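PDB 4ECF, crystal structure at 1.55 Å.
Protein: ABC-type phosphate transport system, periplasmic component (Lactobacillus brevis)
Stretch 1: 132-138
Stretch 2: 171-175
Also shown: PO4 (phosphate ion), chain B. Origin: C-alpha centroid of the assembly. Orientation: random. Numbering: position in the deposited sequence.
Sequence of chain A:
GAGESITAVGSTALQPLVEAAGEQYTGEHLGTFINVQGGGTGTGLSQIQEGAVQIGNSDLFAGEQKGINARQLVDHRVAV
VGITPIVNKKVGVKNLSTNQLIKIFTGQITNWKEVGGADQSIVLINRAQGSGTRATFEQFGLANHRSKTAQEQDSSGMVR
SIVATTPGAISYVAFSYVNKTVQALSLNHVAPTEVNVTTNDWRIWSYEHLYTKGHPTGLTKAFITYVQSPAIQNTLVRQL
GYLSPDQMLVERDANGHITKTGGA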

# COMPACT_ATOMS: atom_id res chain seq x y z
N GLY A 132 4.93 -4.38 -0.95
CA GLY A 132 5.30 -3.17 -0.28
C GLY A 132 4.43 -2.92 0.94
O GLY A 132 4.89 -2.35 1.96
N THR A 133 3.21 -3.43 0.87
CA THR A 133 2.29 -3.41 2.05
C THR A 133 2.90 -4.22 3.19
O THR A 133 2.96 -3.74 4.35
N ARG A 134 3.35 -5.42 2.87
CA ARG A 134 3.96 -6.24 3.88
C ARG A 134 5.22 -5.59 4.49
O ARG A 134 5.37 -5.57 5.70
N ALA A 135 6.12 -5.04 3.66
CA ALA A 135 7.32 -4.39 4.17
C ALA A 135 6.99 -3.24 5.11
O ALA A 135 7.60 -3.08 6.16
N THR A 136 6.00 -2.44 4.72
CA THR A 136 5.61 -1.26 5.50
C THR A 136 4.98 -1.68 6.81
O THR A 136 5.27 -1.12 7.87
N PHE A 137 4.19 -2.75 6.75
CA PHE A 137 3.47 -3.24 7.91
C PHE A 137 4.47 -3.83 8.93
O PHE A 137 4.42 -3.51 10.14
N GLU A 138 5.44 -4.59 8.44
CA GLU A 138 6.46 -5.17 9.36
C GLU A 138 7.30 -4.08 10.03
O GLU A 138 7.54 -4.13 11.24
N SER A 171 -5.22 -9.87 8.54
CA SER A 171 -4.21 -9.49 7.54
C SER A 171 -4.04 -7.97 7.59
O SER A 171 -4.37 -7.31 8.58
N TYR A 172 -3.46 -7.47 6.53
CA TYR A 172 -3.19 -6.03 6.41
C TYR A 172 -3.45 -5.61 4.98
O TYR A 172 -3.14 -6.35 4.05
N VAL A 173 -3.95 -4.37 4.79
CA VAL A 173 -4.29 -3.87 3.49
C VAL A 173 -4.29 -2.35 3.48
O VAL A 173 -4.49 -1.70 4.51
N ALA A 174 -3.99 -1.82 2.31
CA ALA A 174 -4.06 -0.36 2.09
C ALA A 174 -5.48 0.17 2.40
O ALA A 174 -6.47 -0.48 2.13
N PHE A 175 -5.57 1.41 2.93
CA PHE A 175 -6.84 2.01 3.32
C PHE A 175 -8.01 1.95 2.28
O PHE A 175 -9.16 1.61 2.64

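A helix often meets a strand through one large aromatic side chain that fills the gap between their backbones, and the contact between 132-138 and 171-174 illustrates the principle. The axes come no closer than 8.5 Å, and Y172, pointing toward the helix with chi1 at 40° (p), bridges that distance and has by far the largest covered area. T133 and F137, one helical turn apart and both directed toward the strand, receive it. F137, with chi1 t, lays its ring against that of Y172 in an offset stack, the centroids 4.6 Å apart and the planes inclined by 19°; F137 CD2 lies 3.5 Å from Y172 CD2. The offset also brings Y172 CB over the F137 face, 3.9 Å from the ring centroid. T133, in rotamer m, turns its methyl to the edge of the tyrosine ring, with T133 CG2 3.7 Å from Y172 CD1. Its hydroxyl has polar work instead: T133 OG1 donates to PO4 O1 at 2.7 Å and accepts from a water at 2.8 Å, and the same water O accepts from A174 N at 2.9 Å. This water links stretches that share no direct hydrogen bond. Farther out, the extended R134 passes Y172 OH, 3.4 Å from R134 CG, while R134 NE forms a salt bridge with E138 OE2 at 3.1 Å.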

# COMPACT_ATOMS: atom_id res chain seq x y z
CB THR A 133 0.91 -3.95 1.70
OG1 THR A 133 0.37 -3.24 0.56
CG2 THR A 133 -0.02 -3.70 2.90
CB ARG A 134 4.28 -7.64 3.36
CG ARG A 134 5.01 -8.50 4.39
CD ARG A 134 5.13 -9.92 3.92
NE ARG A 134 5.88 -10.70 4.91
CZ ARG A 134 5.95 -12.02 4.89
NH1 ARG A 134 5.32 -12.69 3.97
NH2 ARG A 134 6.65 -12.65 5.83
CB ALA A 135 8.21 -3.93 3.02
CB THR A 136 4.67 -0.35 4.67
OG1 THR A 136 5.36 0.06 3.48
CG2 THR A 136 4.33 0.89 5.47
CB PHE A 137 2.41 -4.27 7.50
CG PHE A 137 1.60 -4.79 8.66
CD1 PHE A 137 0.64 -3.99 9.26
CD2 PHE A 137 1.79 -6.09 9.16
CE1 PHE A 137 -0.15 -4.47 10.31
CE2 PHE A 137 1.02 -6.56 10.23
CZ PHE A 137 0.05 -5.75 10.79
CB GLU A 138 7.31 -6.25 8.62
CG GLU A 138 6.42 -7.46 8.22
CD GLU A 138 7.14 -8.74 7.77
OE1 GLU A 138 8.29 -8.66 7.32
OE2 GLU A 138 6.51 -9.84 7.81
CB SER A 171 -4.57 -9.96 6.14
OG SER A 171 -3.43 -9.92 5.29
CB TYR A 172 -1.76 -5.74 6.85
CG TYR A 172 -0.77 -6.76 6.40
CD1 TYR A 172 -0.22 -6.70 5.14
CD2 TYR A 172 -0.46 -7.88 7.19
CE1 TYR A 172 0.67 -7.66 4.70
CE2 TYR A 172 0.43 -8.84 6.77
CZ TYR A 172 1.01 -8.73 5.50
OH TYR A 172 1.90 -9.70 5.07
CB VAL A 173 -5.66 -4.41 3.00
CG1 VAL A 173 -6.84 -3.67 3.66
CG2 VAL A 173 -5.69 -4.49 1.49
CB ALA A 174 -3.67 -0.05 0.63
CB PHE A 175 -6.62 3.51 3.68
CG PHE A 175 -6.03 3.79 5.05
CD1 PHE A 175 -5.47 2.81 5.86
CD2 PHE A 175 -5.96 5.10 5.49
CE1 PHE A 175 -4.92 3.15 7.10
CE2 PHE A 175 -5.42 5.42 6.73
CZ PHE A 175 -4.89 4.46 7.51
P PO4 B . 1.81 -4.16 -2.73
O1 PO4 B . 1.60 -4.69 -1.32
O2 PO4 B . 3.24 -4.01 -3.11
O3 PO4 B . 1.04 -4.96 -3.76
O4 PO4 B . 1.14 -2.70 -2.83
O HOH W 1 -2.45 -3.47 0.53